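Local coordinates for aerotolerance-related membrane protein (Bacteroides fragilis, PDB 4JDU) that is of uncertain function but probably takes part in oxygen tolerance and carries a calcium-binding von Willebrand factor A domain, the piece described here, at residues A127-S132 against Q179-E184. The protein carries 6 engineered substitutions. Numbering follows the deposited sequence. Where two conformers were deposited one is given.
Sequences AAAKSS and QEIAKE. Engineered in segment 127-132: A127 (natural residue Glu), S131 (natural residue Glu), S132 (natural residue Ala).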
ATOM      1  N   ALA A 127      14.760  -5.562   3.367  1.00 23.51           N
ATOM      2  CA  ALA A 127      15.545  -5.149   4.533  1.00 22.55           C
ATOM      3  C   ALA A 127      14.721  -4.254   5.460  1.00 21.02           C
ATOM      4  O   ALA A 127      14.820  -4.362   6.686  1.00 24.04           O
ATOM      5  CB  ALA A 127      16.815  -4.434   4.089  1.00 25.81           C
ATOM      6  N   ALA A 128      13.917  -3.370   4.881  1.00 20.39           N
ATOM      7  CA  ALA A 128      13.061  -2.512   5.686  1.00 16.13           C
ATOM      8  C   ALA A 128      12.023  -3.338   6.442  1.00 19.70           C
ATOM      9  O   ALA A 128      11.740  -3.064   7.614  1.00 19.11           O
ATOM     10  CB  ALA A 128      12.372  -1.451   4.815  1.00 16.00           C
ATOM     11  N   ALA A 129      11.450  -4.331   5.772  1.00 17.52           N
ATOM     12  CA  ALA A 129      10.470  -5.204   6.410  1.00 18.41           C
ATOM     13  C   ALA A 129      11.100  -5.979   7.561  1.00 18.12           C
ATOM     14  O   ALA A 129      10.487  -6.112   8.623  1.00 18.31           O
ATOM     15  CB  ALA A 129       9.841  -6.160   5.390  1.00 18.51           C
ATOM     16  N   LYS A 130      12.310  -6.492   7.341  1.00 17.64           N
ATOM     17  CA  LYS A 130      13.054  -7.197   8.379  1.00 20.18           C
ATOM     18  C   LYS A 130      13.309  -6.304   9.594  1.00 19.82           C
ATOM     19  O   LYS A 130      13.110  -6.726  10.734  1.00 22.61           O
ATOM     20  CB  LYS A 130      14.390  -7.694   7.828  1.00 24.88           C
ATOM     21  CG  LYS A 130      15.168  -8.559   8.810  1.00 33.07           C
ATOM     22  CD  LYS A 130      14.346  -9.779   9.189  1.00 40.23           C
ATOM     23  CE  LYS A 130      15.115 -10.735  10.088  1.00 42.56           C
ATOM     24  NZ  LYS A 130      14.383 -12.023  10.253  1.00 48.70           N
ATOM     25  N   SER A 131      13.739  -5.074   9.341  1.00 19.28           N
ATOM     26  CA  SER A 131      14.023  -4.124  10.413  0.67 19.51           C
ATOM     27  C   SER A 131      12.763  -3.860  11.230  1.00 21.82           C
ATOM     28  O   SER A 131      12.791  -3.869  12.467  1.00 22.65           O
ATOM     29  CB  SER A 131      14.540  -2.809   9.832  0.67 19.23           C
ATOM     30  OG  SER A 131      14.981  -1.947  10.866  0.67 20.80           O
ATOM     31  N   SER A 132      11.665  -3.644  10.527  1.00 18.17           N
ATOM     32  CA  SER A 132      10.379  -3.394  11.160  0.65 18.55           C
ATOM     33  C   SER A 132       9.949  -4.568  12.041  1.00 19.86           C
ATOM     34  O   SER A 132       9.651  -4.388  13.217  1.00 19.69           O
ATOM     35  CB  SER A 132       9.323  -3.109  10.088  0.65 18.21           C
ATOM     36  OG  SER A 132       8.090  -2.740  10.676  0.65 18.15           O
ATOM     37  N   GLN A 179       5.367 -11.155  -1.667  1.00 17.89           N
ATOM     38  CA  GLN A 179       5.362 -12.280  -0.742  1.00 18.38           C
ATOM     39  C   GLN A 179       6.602 -12.275   0.144  1.00 19.78           C
ATOM     40  O   GLN A 179       6.524 -12.587   1.339  1.00 18.88           O
ATOM     41  CB  GLN A 179       5.238 -13.600  -1.503  1.00 19.31           C
ATOM     42  CG  GLN A 179       3.861 -13.795  -2.157  1.00 22.86           C
ATOM     43  CD  GLN A 179       3.831 -14.966  -3.120  1.00 31.10           C
ATOM     44  OE1 GLN A 179       4.849 -15.323  -3.712  1.00 35.27           O
ATOM     45  NE2 GLN A 179       2.658 -15.564  -3.292  1.00 36.92           N
ATOM     46  N   GLU A 180       7.747 -11.903  -0.420  1.00 17.55           N
ATOM     47  CA  GLU A 180       8.972 -11.923   0.366  1.00 20.41           C
ATOM     48  C   GLU A 180       8.938 -10.807   1.413  1.00 21.10           C
ATOM     49  O   GLU A 180       9.388 -10.988   2.550  1.00 19.90           O
ATOM     50  CB  GLU A 180      10.203 -11.806  -0.535  1.00 21.18           C
ATOM     51  CG  GLU A 180      11.508 -12.102   0.191  1.00 20.98           C
ATOM     52  CD  GLU A 180      12.733 -11.835  -0.660  1.00 24.20           C
ATOM     53  OE1 GLU A 180      12.572 -11.330  -1.793  1.00 27.82           O
ATOM     54  OE2 GLU A 180      13.853 -12.117  -0.182  1.00 26.73           O
ATOM     55  N   ILE A 181       8.399  -9.660   1.031  1.00 17.45           N
ATOM     56  CA  ILE A 181       8.265  -8.536   1.963  1.00 18.56           C
ATOM     57  C   ILE A 181       7.390  -8.914   3.154  1.00 18.25           C
ATOM     58  O   ILE A 181       7.772  -8.686   4.307  1.00 15.38           O
ATOM     59  CB  ILE A 181       7.719  -7.280   1.263  1.00 16.47           C
ATOM     60  CG1 ILE A 181       8.752  -6.755   0.257  1.00 19.62           C
ATOM     61  CG2 ILE A 181       7.367  -6.194   2.284  1.00 18.67           C
ATOM     62  CD1 ILE A 181       8.192  -5.732  -0.729  1.00 24.04           C
ATOM     63  N   ALA A 182       6.243  -9.526   2.887  1.00 15.96           N
ATOM     64  CA  ALA A 182       5.354  -9.942   3.967  1.00 17.55           C
ATOM     65  C   ALA A 182       5.998 -11.016   4.831  1.00 17.83           C
ATOM     66  O   ALA A 182       5.862 -10.990   6.062  1.00 18.22           O
ATOM     67  CB  ALA A 182       4.025 -10.438   3.409  1.00 17.82           C
ATOM     68  N   LYS A 183       6.690 -11.970   4.207  1.00 16.62           N
ATOM     69  CA  LYS A 183       7.371 -13.022   4.958  1.00 18.98           C
ATOM     70  C   LYS A 183       8.383 -12.418   5.927  1.00 18.62           C
ATOM     71  O   LYS A 183       8.369 -12.719   7.130  1.00 20.21           O
ATOM     72  CB  LYS A 183       8.067 -13.999   4.007  1.00 19.45           C
ATOM     73  CG  LYS A 183       9.056 -14.927   4.715  1.00 23.69           C
ATOM     74  CD  LYS A 183       9.944 -15.651   3.710  1.00 29.11           C
ATOM     75  CE  LYS A 183      11.014 -16.471   4.413  1.00 36.67           C
ATOM     76  NZ  LYS A 183      11.897 -17.152   3.423  1.00 39.16           N
ATOM     77  N   GLU A 184       9.250 -11.551   5.413  1.00 18.81           N
ATOM     78  CA  GLU A 184      10.291 -10.982   6.255  1.00 19.01           C
ATOM     79  C   GLU A 184       9.710  -9.993   7.253  1.00 21.13           C
ATOM     80  O   GLU A 184      10.329  -9.722   8.280  1.00 21.76           O
ATOM     81  CB  GLU A 184      11.386 -10.330   5.406  1.00 18.24           C
ATOM     82  CG  GLU A 184      12.180 -11.325   4.556  1.00 23.23           C
ATOM     83  CD  GLU A 184      12.906 -12.393   5.355  1.00 29.10           C
ATOM     84  OE1 GLU A 184      13.209 -13.453   4.766  1.00 38.02           O
ATOM     85  OE2 GLU A 184      13.193 -12.180   6.555  1.00 33.23           O
TER
HETATM   86  O   HOH W   1      11.755 -11.605   9.548  1.00 43.67           O
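E184, in the last turn of helix 175-184, faces helix 125-134, where it meets A129 and K130 of 127-132, and V126 a turn earlier. The chain bends at chi2 (-60°), which lays OE2 against CD of K130 at 3.7 Å. The lysine leaves its helix with CG anti to the backbone N (chi1 -174°) and runs obliquely past the glutamate, so that NZ forms a long salt bridge of 3.9 Å to OE2. A water beside the pair joins the two helices. It accepts from NZ of K130 at 2.8 Å and donates to the backbone O of E184 at 2.7 Å, with a second, weak bond to OE2. That carbonyl, at the end of its helix, also receives the hydroxyl of S133.

Deeper in, the small side chain of A129 points at the other helix. Its CB lies 4.4 Å from CB of E184, and it sits 3.4 Å from the backbone O of I181 and 4.0 Å from CG2 of the same isoleucine. The small side chain is consistent with the close approach, 8.1 Å between the axes of the two short segments, which run nearly parallel, 19° apart, as neighbouring helices do on one face of the Rossmann-like von Willebrand factor A fold.

The contact therefore has two layers: a buried one of A129 on I181, the latter reaching V141 of the sheet and I95 of helix 91-99, and a polar one at the surface. There the long ion pair shares its charges with a water that also holds the helix-end carbonyl, so the polar link is probably loose and partly solvent-mediated.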